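Local coordinates for uncharacterized protein (Pyrococcus furiosus, PDB 4XLZ) that probably deacetylates N,N'-diacetylchitobiose as a metal-dependent carbohydrate deacetylase of family CE-14, at residues A[49-52]-A[53-57]; A[199-202]-A[203-207]; A[171-174]-A[175-178]; A[123-126]-A[127-131]; A[77-80]-A[81-85]. All coordinates share one frame; numbering follows the deposited sequence.

Interaction 1: A[49-52]-A[53-57]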
# COMPACT_ATOMS: atom_id res chain seq x y z
N GLY A 49 -19.37 14.94 -25.53
CA GLY A 49 -19.89 16.31 -25.43
C GLY A 49 -21.20 16.55 -26.26
O GLY A 49 -22.13 17.23 -25.76
N GLY A 50 -21.28 16.00 -27.46
CA GLY A 50 -22.57 16.11 -28.20
C GLY A 50 -23.77 15.54 -27.55
O GLY A 50 -24.87 16.14 -27.44
N THR A 51 -23.62 14.31 -26.94
CA THR A 51 -24.65 13.73 -26.23
C THR A 51 -25.03 14.45 -24.92
O THR A 51 -26.17 14.49 -24.60
CB THR A 51 -24.28 12.21 -25.93
OG1 THR A 51 -24.02 11.54 -27.17
CG2 THR A 51 -25.33 11.47 -25.15
N ILE A 52 -24.02 14.98 -24.24
CA ILE A 52 -24.31 15.76 -23.04
C ILE A 52 -25.20 17.00 -23.45
O ILE A 52 -26.14 17.27 -22.72
CB ILE A 52 -22.98 16.27 -22.42
CG1 ILE A 52 -22.29 15.05 -21.71
CG2 ILE A 52 -23.24 17.31 -21.41
CD1 ILE A 52 -20.82 15.35 -21.42
N LYS A 53 -24.84 17.63 -24.57
CA LYS A 53 -25.74 18.78 -24.98
C LYS A 53 -27.11 18.29 -25.39
O LYS A 53 -28.09 18.91 -24.96
CB LYS A 53 -25.03 19.48 -26.12
CG LYS A 53 -25.96 20.74 -26.70
CD LYS A 53 -26.00 21.85 -25.66
CE LYS A 53 -26.84 23.22 -26.04
NZ LYS A 53 -26.39 24.06 -24.74
N LYS A 54 -27.28 17.14 -26.06
CA LYS A 54 -28.61 16.60 -26.37
C LYS A 54 -29.36 16.34 -25.15
O LYS A 54 -30.58 16.61 -24.97
CB LYS A 54 -28.54 15.35 -27.20
CG LYS A 54 -28.15 15.63 -28.67
CD LYS A 54 -28.36 14.27 -29.48
CE LYS A 54 -28.74 14.33 -31.04
NZ LYS A 54 -28.31 15.61 -31.71
N LEU A 55 -28.67 15.70 -24.19
CA LEU A 55 -29.38 15.39 -22.96
C LEU A 55 -29.80 16.66 -22.22
O LEU A 55 -30.98 16.76 -21.77
CB LEU A 55 -28.39 14.54 -22.01
CG LEU A 55 -28.24 13.06 -22.40
CD1 LEU A 55 -26.97 12.51 -21.65
CD2 LEU A 55 -29.38 12.11 -22.21
N SER A 56 -28.92 17.64 -22.04
CA SER A 56 -29.27 18.87 -21.30
C SER A 56 -30.49 19.55 -22.02
O SER A 56 -31.36 20.02 -21.34
CB SER A 56 -28.10 19.87 -21.40
OG SER A 56 -27.17 19.37 -20.51
N ASP A 57 -30.39 19.54 -23.32
CA ASP A 57 -31.48 20.25 -24.15
C ASP A 57 -32.77 19.61 -23.96
O ASP A 57 -33.80 20.33 -24.07
CB ASP A 57 -31.12 20.24 -25.66
CG ASP A 57 -30.13 21.28 -26.06
OD1 ASP A 57 -29.79 22.22 -25.29
OD2 ASP A 57 -29.63 21.11 -27.20

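Interaction 2: A[199-202]-A[203-207]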
# COMPACT_ATOMS: atom_id res chain seq x y z
N VAL A 199 -25.12 7.82 -30.99
CA VAL A 199 -25.95 9.03 -30.99
C VAL A 199 -25.42 9.88 -32.18
O VAL A 199 -24.20 10.12 -32.31
CB VAL A 199 -25.74 9.79 -29.73
CG1 VAL A 199 -26.46 11.19 -29.74
CG2 VAL A 199 -26.29 8.94 -28.51
N ASP A 200 -26.39 10.32 -33.05
CA ASP A 200 -25.94 11.21 -34.16
C ASP A 200 -25.70 12.61 -33.63
O ASP A 200 -26.62 13.18 -33.02
CB ASP A 200 -27.12 11.21 -35.19
CG ASP A 200 -26.80 12.12 -36.38
OD1 ASP A 200 -25.74 12.68 -36.50
OD2 ASP A 200 -27.76 12.20 -37.24
N ILE A 201 -24.48 13.11 -33.74
CA ILE A 201 -24.14 14.42 -33.30
C ILE A 201 -23.74 15.38 -34.44
O ILE A 201 -23.09 16.41 -34.17
CB ILE A 201 -23.00 14.48 -32.21
CG1 ILE A 201 -21.77 13.85 -32.75
CG2 ILE A 201 -23.51 13.67 -30.93
CD1 ILE A 201 -20.52 14.41 -32.07
N THR A 202 -24.15 14.98 -35.65
CA THR A 202 -23.72 15.74 -36.87
C THR A 202 -23.99 17.24 -36.69
O THR A 202 -23.12 18.11 -36.92
CB THR A 202 -24.43 15.16 -38.05
OG1 THR A 202 -23.98 13.84 -38.28
CG2 THR A 202 -23.98 16.01 -39.30
N ASP A 203 -25.17 17.58 -36.22
CA ASP A 203 -25.44 19.05 -36.15
C ASP A 203 -24.89 19.76 -34.91
O ASP A 203 -24.95 20.99 -34.80
CB ASP A 203 -26.96 19.26 -36.18
CG ASP A 203 -27.56 18.92 -37.58
OD1 ASP A 203 -26.79 18.95 -38.62
OD2 ASP A 203 -28.76 18.59 -37.55
N LEU A 204 -24.34 18.97 -33.96
CA LEU A 204 -23.68 19.55 -32.79
C LEU A 204 -22.20 19.43 -32.80
O LEU A 204 -21.55 19.78 -31.81
CB LEU A 204 -24.20 18.74 -31.55
CG LEU A 204 -25.66 19.03 -31.26
CD1 LEU A 204 -26.16 18.11 -30.13
CD2 LEU A 204 -25.82 20.52 -30.84
N MSE A 205 -21.58 19.06 -33.93
CA MSE A 205 -20.17 18.88 -33.95
C MSE A 205 -19.45 20.17 -33.65
O MSE A 205 -18.41 20.21 -32.94
CB MSE A 205 -19.75 18.28 -35.32
CG MSE A 205 -18.28 18.03 -35.41
SE MSE A 205 -17.67 16.67 -34.12
CE MSE A 205 -16.04 16.14 -35.14
N GLU A 206 -19.82 21.32 -34.28
CA GLU A 206 -19.04 22.47 -34.02
C GLU A 206 -19.15 22.95 -32.54
O GLU A 206 -18.18 23.45 -32.05
CB GLU A 206 -19.59 23.63 -34.98
CG GLU A 206 -19.21 23.31 -36.51
CD GLU A 206 -17.67 23.10 -36.80
OE1 GLU A 206 -17.41 22.04 -37.32
OE2 GLU A 206 -16.76 23.94 -36.45
N LEU A 207 -20.32 22.79 -31.95
CA LEU A 207 -20.49 23.10 -30.49
C LEU A 207 -19.55 22.14 -29.67
O LEU A 207 -18.87 22.66 -28.75
CB LEU A 207 -21.93 22.95 -30.10
CG LEU A 207 -22.13 23.23 -28.56
CD1 LEU A 207 -21.57 24.65 -28.18
CD2 LEU A 207 -23.58 23.00 -28.12
O HOH W 1 -22.16 21.25 -36.27

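Interaction 3: A[171-174]-A[175-178]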
# COMPACT_ATOMS: atom_id res chain seq x y z
N SER A 171 -19.51 0.62 2.42
CA SER A 171 -19.49 2.00 2.92
C SER A 171 -20.68 2.32 3.84
O SER A 171 -21.49 3.20 3.59
CB SER A 171 -19.31 2.97 1.75
OG SER A 171 -18.72 4.16 2.24
N ASN A 172 -20.76 1.52 4.91
CA ASN A 172 -21.99 1.53 5.69
C ASN A 172 -22.14 2.83 6.44
O ASN A 172 -23.30 3.06 6.87
CB ASN A 172 -22.04 0.29 6.70
CG ASN A 172 -20.94 0.41 7.80
OD1 ASN A 172 -19.75 0.39 7.48
ND2 ASN A 172 -21.30 0.77 8.97
N ILE A 173 -21.13 3.69 6.66
CA ILE A 173 -21.38 4.93 7.42
C ILE A 173 -22.32 5.82 6.56
O ILE A 173 -23.07 6.64 7.11
CB ILE A 173 -20.09 5.63 7.75
CG1 ILE A 173 -19.26 4.70 8.61
CG2 ILE A 173 -20.37 6.87 8.66
CD1 ILE A 173 -19.97 4.05 9.86
N ASP A 174 -22.34 5.69 5.22
CA ASP A 174 -23.31 6.46 4.40
C ASP A 174 -24.71 6.16 4.88
O ASP A 174 -25.43 7.12 5.03
CB ASP A 174 -23.17 5.94 2.92
CG ASP A 174 -22.02 6.52 2.17
OD1 ASP A 174 -21.83 6.01 0.99
OD2 ASP A 174 -21.31 7.45 2.68
N ILE A 175 -25.06 4.90 5.07
CA ILE A 175 -26.43 4.52 5.40
C ILE A 175 -26.66 5.07 6.79
O ILE A 175 -27.73 5.68 7.06
CB ILE A 175 -26.50 3.00 5.46
CG1 ILE A 175 -26.81 2.32 4.12
CG2 ILE A 175 -27.73 2.50 6.24
CD1 ILE A 175 -25.89 2.69 2.91
N ASP A 176 -25.63 5.04 7.66
CA ASP A 176 -25.84 5.59 9.03
C ASP A 176 -26.07 7.07 9.10
O ASP A 176 -26.63 7.56 10.11
CB ASP A 176 -24.62 5.30 9.95
CG ASP A 176 -24.35 3.80 10.09
OD1 ASP A 176 -23.20 3.43 10.27
OD2 ASP A 176 -25.24 2.96 9.90
N ILE A 177 -25.61 7.85 8.13
CA ILE A 177 -25.83 9.32 8.11
C ILE A 177 -26.93 9.69 7.17
O ILE A 177 -27.13 10.89 6.96
CB ILE A 177 -24.62 10.13 7.78
CG1 ILE A 177 -24.03 9.83 6.35
CG2 ILE A 177 -23.45 9.77 8.77
CD1 ILE A 177 -23.24 10.99 5.76
N GLY A 178 -27.67 8.73 6.62
CA GLY A 178 -28.92 8.99 5.88
C GLY A 178 -28.80 8.94 4.37
O GLY A 178 -29.76 9.26 3.60

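Interaction 4: A[123-126]-A[127-131]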
# COMPACT_ATOMS: atom_id res chain seq x y z
N ASP A 123 -15.78 7.25 -2.50
CA ASP A 123 -16.11 8.64 -2.94
C ASP A 123 -17.25 8.57 -4.01
O ASP A 123 -18.24 9.33 -4.01
CB ASP A 123 -14.90 9.22 -3.68
CG ASP A 123 -13.83 9.63 -2.79
OD1 ASP A 123 -14.08 9.91 -1.55
OD2 ASP A 123 -12.67 9.65 -3.32
N LEU A 124 -17.13 7.64 -4.99
CA LEU A 124 -18.13 7.49 -6.06
C LEU A 124 -19.45 7.08 -5.47
O LEU A 124 -20.50 7.58 -5.84
CB LEU A 124 -17.69 6.52 -7.16
CG LEU A 124 -16.45 7.05 -7.90
CD1 LEU A 124 -16.14 5.96 -8.98
CD2 LEU A 124 -16.74 8.39 -8.64
N VAL A 125 -19.46 6.06 -4.57
CA VAL A 125 -20.72 5.55 -3.97
C VAL A 125 -21.33 6.70 -3.12
O VAL A 125 -22.59 6.77 -3.21
CB VAL A 125 -20.36 4.39 -3.11
CG1 VAL A 125 -21.55 3.99 -2.18
CG2 VAL A 125 -20.02 3.16 -4.02
N LYS A 126 -20.59 7.54 -2.45
CA LYS A 126 -21.24 8.63 -1.64
C LYS A 126 -21.99 9.56 -2.60
O LYS A 126 -23.14 9.94 -2.36
CB LYS A 126 -20.09 9.44 -1.00
CG LYS A 126 -20.65 10.54 -0.08
CD LYS A 126 -19.59 11.00 1.09
CE LYS A 126 -18.52 11.68 0.50
NZ LYS A 126 -17.48 11.73 1.70
N ILE A 127 -21.39 9.90 -3.75
CA ILE A 127 -22.08 10.83 -4.68
C ILE A 127 -23.18 10.15 -5.33
O ILE A 127 -24.29 10.76 -5.54
CB ILE A 127 -21.04 11.29 -5.72
CG1 ILE A 127 -19.96 12.14 -5.03
CG2 ILE A 127 -21.78 12.20 -6.79
CD1 ILE A 127 -18.65 12.38 -5.88
N ILE A 128 -23.12 8.88 -5.77
CA ILE A 128 -24.21 8.19 -6.36
C ILE A 128 -25.39 8.11 -5.38
O ILE A 128 -26.51 8.25 -5.85
CB ILE A 128 -23.73 6.75 -6.86
CG1 ILE A 128 -22.74 7.00 -8.05
CG2 ILE A 128 -24.91 5.87 -7.31
CD1 ILE A 128 -22.03 5.66 -8.45
N ARG A 129 -25.07 7.78 -4.13
CA ARG A 129 -26.19 7.65 -3.19
C ARG A 129 -26.74 9.02 -2.92
O ARG A 129 -28.01 9.07 -2.72
CB ARG A 129 -25.71 7.01 -1.92
CG ARG A 129 -25.40 5.52 -2.10
CD ARG A 129 -24.75 5.04 -0.76
NE ARG A 129 -24.58 3.53 -0.90
CZ ARG A 129 -23.81 2.78 -0.05
NH1 ARG A 129 -23.83 1.45 -0.19
NH2 ARG A 129 -23.04 3.39 0.87
N LYS A 130 -25.98 10.08 -2.89
CA LYS A 130 -26.58 11.46 -2.66
C LYS A 130 -27.44 11.86 -3.85
O LYS A 130 -28.59 12.34 -3.68
CB LYS A 130 -25.46 12.43 -2.48
CG LYS A 130 -25.97 13.89 -2.33
CD LYS A 130 -26.66 14.20 -1.05
CE LYS A 130 -27.23 15.75 -1.19
NZ LYS A 130 -27.70 16.03 0.23
N GLU A 131 -26.93 11.65 -5.08
CA GLU A 131 -27.61 12.23 -6.23
C GLU A 131 -28.65 11.31 -6.78
O GLU A 131 -29.58 11.80 -7.52
CB GLU A 131 -26.54 12.58 -7.32
CG GLU A 131 -25.67 13.74 -6.98
CD GLU A 131 -26.34 15.14 -7.07
OE1 GLU A 131 -25.64 16.06 -6.74
OE2 GLU A 131 -27.55 15.16 -7.48

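Interaction 5: A[77-80]-A[81-85]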
# COMPACT_ATOMS: atom_id res chain seq x y z
N GLU A 77 7.87 24.09 -18.63
CA GLU A 77 8.67 23.97 -17.39
C GLU A 77 8.37 25.14 -16.39
O GLU A 77 8.66 25.01 -15.18
CB GLU A 77 10.21 23.93 -17.62
CG GLU A 77 10.82 22.50 -17.89
CD GLU A 77 12.33 22.54 -18.13
OE1 GLU A 77 12.72 22.24 -19.28
OE2 GLU A 77 13.08 22.98 -17.21
N LYS A 78 7.75 26.23 -16.89
CA LYS A 78 7.45 27.32 -15.90
C LYS A 78 6.04 27.19 -15.30
O LYS A 78 5.65 28.07 -14.46
CB LYS A 78 7.63 28.72 -16.55
CG LYS A 78 9.19 29.07 -16.75
CD LYS A 78 9.38 30.25 -17.80
CE LYS A 78 8.21 30.36 -18.88
NZ LYS A 78 8.12 29.24 -19.92
N LEU A 79 5.23 26.23 -15.72
CA LEU A 79 3.84 26.22 -15.20
C LEU A 79 3.74 25.08 -14.17
O LEU A 79 3.82 23.89 -14.63
CB LEU A 79 2.93 25.93 -16.32
CG LEU A 79 1.45 25.88 -15.98
CD1 LEU A 79 1.01 27.22 -15.31
CD2 LEU A 79 0.55 25.56 -17.18
N SER A 80 3.49 25.43 -12.93
CA SER A 80 3.44 24.36 -11.88
C SER A 80 2.14 23.61 -12.13
O SER A 80 1.13 24.08 -12.67
CB SER A 80 3.46 24.99 -10.49
OG SER A 80 2.24 25.68 -10.20
N GLY A 81 2.10 22.38 -11.55
CA GLY A 81 0.84 21.64 -11.62
C GLY A 81 -0.32 22.23 -10.83
O GLY A 81 -1.47 22.08 -11.15
N HIS A 82 0.07 22.93 -9.77
CA HIS A 82 -0.94 23.62 -8.96
C HIS A 82 -1.67 24.72 -9.76
O HIS A 82 -2.92 24.80 -9.77
CB HIS A 82 -0.32 24.26 -7.72
CG HIS A 82 0.48 23.33 -6.89
ND1 HIS A 82 -0.10 22.21 -6.32
CD2 HIS A 82 1.77 23.34 -6.50
CE1 HIS A 82 0.82 21.58 -5.65
NE2 HIS A 82 1.96 22.21 -5.71
N GLU A 83 -0.80 25.53 -10.41
CA GLU A 83 -1.39 26.52 -11.29
C GLU A 83 -2.20 25.96 -12.44
O GLU A 83 -3.32 26.39 -12.73
CB GLU A 83 -0.36 27.53 -11.79
CG GLU A 83 -1.05 28.74 -12.51
CD GLU A 83 -0.05 29.90 -12.81
OE1 GLU A 83 1.17 29.78 -12.51
OE2 GLU A 83 -0.62 30.94 -13.36
N LEU A 84 -1.69 24.87 -13.07
CA LEU A 84 -2.43 24.19 -14.13
C LEU A 84 -3.78 23.73 -13.63
O LEU A 84 -4.80 23.81 -14.26
CB LEU A 84 -1.59 23.08 -14.71
CG LEU A 84 -2.32 22.37 -15.76
CD1 LEU A 84 -2.66 23.31 -17.04
CD2 LEU A 84 -1.34 21.27 -16.32
N ALA A 85 -3.77 23.09 -12.41
CA ALA A 85 -5.04 22.57 -11.96
C ALA A 85 -6.11 23.65 -11.74
O ALA A 85 -7.29 23.45 -12.04
CB ALA A 85 -4.78 21.79 -10.59
O HOH W 2 2.91 28.09 -11.89

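Interaction 1: A[49-52]-A[53-57]
Thr51 and Leu55 face the same flank of helix 43-57, the crossover helix of a beta-alpha-beta unit whose strands are 33-38 and 61-68. They illustrate how a helical side chain packs back on the turn before it. Leu55 N donates to Thr51 O at 2.8 Å, nearly straight at 162°. From there the leucine doubles back along the helix. Its CB passes 3.4 Å from Thr51 O, and its CG comes to 3.3 Å from that same oxygen. The first torsion (chi1 -78°) sets CG opposite the carbonyl carbon and beside the backbone N, which lays the side chain on the preceding turn. At the tip, CD1 stays close to Thr51 O and meets Thr51 CG2 at 4.0 Å, the two side chains lying alongside each other and pointing the same way. Beyond the helix, Leu55 packs on Val60 and on Val62 of the neighbouring strand. The other branch of Thr51 is polar: OG1 is hydrogen-bonded to Glu248, whose carboxylate also takes the N-H of Gly50.

The residues before and after repeat the backbone pattern. Lys54 N donates to Gly50 O at 3.0 Å, and Ser56 N reaches Ile52 O at 2.9 Å. On another side of the helix, Lys53 bends at chi2 and sends its ammonium to Leu98 O, with a long ion pair to Asp57 as a second contact. The aliphatic root of Lys54 also leans on the turn before it, its CG lying 3.5 Å from Gly50 O.

Interaction 2: A[199-202]-A[203-207]
An Asx turn ends strand 197-200 just as Ile201 O takes the N-H of Leu204, and helix 205-213 starts one residue later; the junction is a compact example of side-chain control over a strand-to-helix turn. Asp200 OD1 is the anchor, gripped twice by Thr202. The backbone N-H of Thr202 comes to it at 2.9 Å from the anti side, 35° out of the carboxylate plane, while Thr202 OG1 donates at 2.8 Å to the syn lone pair. That hydroxyl in turn is hydrogen-bonded by Tyr246 N, which ties the turn to the chain leading into strand 247-250.

Past the Asx turn, the bond from Leu204 N to Ile201 O is 2.9 Å long but bent, with the donor well above the carbonyl plane. Met205 N reaches Thr202 O only weakly, at 3.5 Å. A water serves the next residue, accepting from Glu206 N at 3.1 Å and donating weakly to the same Thr202 O.

The apolar side holds Ile201, whose CG1 takes the crowded position between backbone N and carbonyl carbon (chi1 58°). Its CD1 meets the SE of Met205, a selenomethionine introduced in this derivative, at 4.2 Å; the two side chains slant across each other, and both also touch Tyr246. Since the backbone bonds across the turn are bent, weak or passed through water, the double grip of Asp200 on Thr202 probably does much to hold the turn's shape.

Interaction 3: A[171-174]-A[175-178]
The side-chain amide of Asn172 and the carboxylate of Asp176, one turn apart on the short helix 172-176, stand nearly perpendicular, their planes 79° apart. ND2 of Asn172 lies 3.5 Å from Asp176 OD1, and it is hydrogen-bonded to Trp106 O of a second subunit. Against the same OD1 rests a methyl, Ile173 CD1, at 3.3 Å. With CG set opposite the carbonyl carbon (chi1 -59°), the carboxylate is folded back over the first turn to reach both neighbours. Shortened to an alanine here, the residue would probably leave the Ile173 methyl and the Asn172 amide without the group they lean against, and open a gap beside Tyr105 of the second subunit.

In the backbone, Asp176 N donates to Asn172 O at 3.2 Å. Ile177 N is shared between Ile173 O, 3.0 Å away, and Asp174 O at 3.2 Å, while Ile173 CG2 touches Ile177 CG2. Asp174 OD2 forms a salt bridge with Lys126 of the second subunit, which places the helix at a contact between subunits. Gly178, with positive phi, follows as the C-prime residue: its N bonds to Ile175 O at 3.1 Å and Leu179 N returns to Asp174 O, the Schellman motif that ends a helix.

Interaction 4: A[123-126]-A[127-131]
Val125 O accepts the N-H of Arg129 at 2.8 Å, and the arginine's stem packs on the same oxygen, its CG 3.3 Å away. The two residues sit one turn apart on helix 118-131, their side chains running alongside each other. Val125 CG1 rests over one face of the Arg129 guanidinium, 3.2 Å above its plane and offset toward the rim, with NE and CZ each 3.3 Å away. The valine turns CG1 opposite its backbone N (chi1 167°), and the arginine, extended from CG to NE, carries its flat end alongside that methyl.

All three guanidinium nitrogens are bonded. NE bonds to Ser165 O, NH1 to Phe170 O, and NH2 to Ser171 O and, as a salt bridge, to Asp174. Along the helix, Ile128 N donates almost straight to Leu124 O at 2.9 Å, while Ile128 CG1 presses on that oxygen at 3.2 Å. Leu124 and Ile127 pack on strand 61-68, and Ile127 also on strand 103-109.

A buried arginine is thus met by a methyl on one face and by oxygens bonded to its nitrogens. Three carbonyls and a carboxylate around it are likely to steady the positive charge and probably fix the rotation of the group.

Interaction 5: A[77-80]-A[81-85]
Ser80 is the N-cap of helix 81-99: its OG accepts the N-H of Glu83 at 3.1 Å, nearly straight at 168°. The hydroxyl gets there by taking the place between backbone N and carbonyl carbon (chi1 70°), which turns it to the first turn of the helix. A water accepts from Ser80 N at 2.9 Å and donates to Glu83 OE1, though the 2.5 Å there is short enough to treat with caution. Glu83 therefore answers the cap through a water, where a true capping box would use a direct bond. An alanine here has no hydroxyl, and Glu83 N would probably be left without its capping acceptor, letting the helix start fray.

The first regular helical bond follows, Leu84 N to Ser80 O at 3.0 Å. Outside this polar core sits Leu79, whose O is hydrogen-bonded to Asn169 of a neighbouring subunit and to a hexanediol probably left from crystallisation. Further subunit packing puts Ser80 and Glu83 against Leu86 of yet another copy. The Leu79 side chain crosses those of Glu83 and Leu84 at about a right angle, one methyl to each. Leu79 CD1 sits against the stem of Glu83, 3.8 Å from Glu83 CB, and Leu79 CD2 meets Leu84 CD1 at 3.9 Å.

In the fold
In chain order the contacts run 1, 5, 4, 3, 2. Interactions 1 and 4 lie on helices 43-57 and 118-131, and interaction 5 at the start of helix 81-99; these helices alternate with strands of the parallel five-stranded sheet and belong to the GlcNAc-PI de-N-acetylase domain. Two pairs touch. Interactions 1 and 2 have centres 9 Å apart, where Lys54 packs on Leu204, joining the crossover helix to the later part of the chain. Interactions 3 and 4, 11 Å apart between centres, share the Arg129-Asp174 salt bridge. Interaction 5 stands about 30 Å from interaction 4 between centres. Interactions 3, 4 and 5 thus lie where subunits meet, while interactions 1 and 2 pack within the chain.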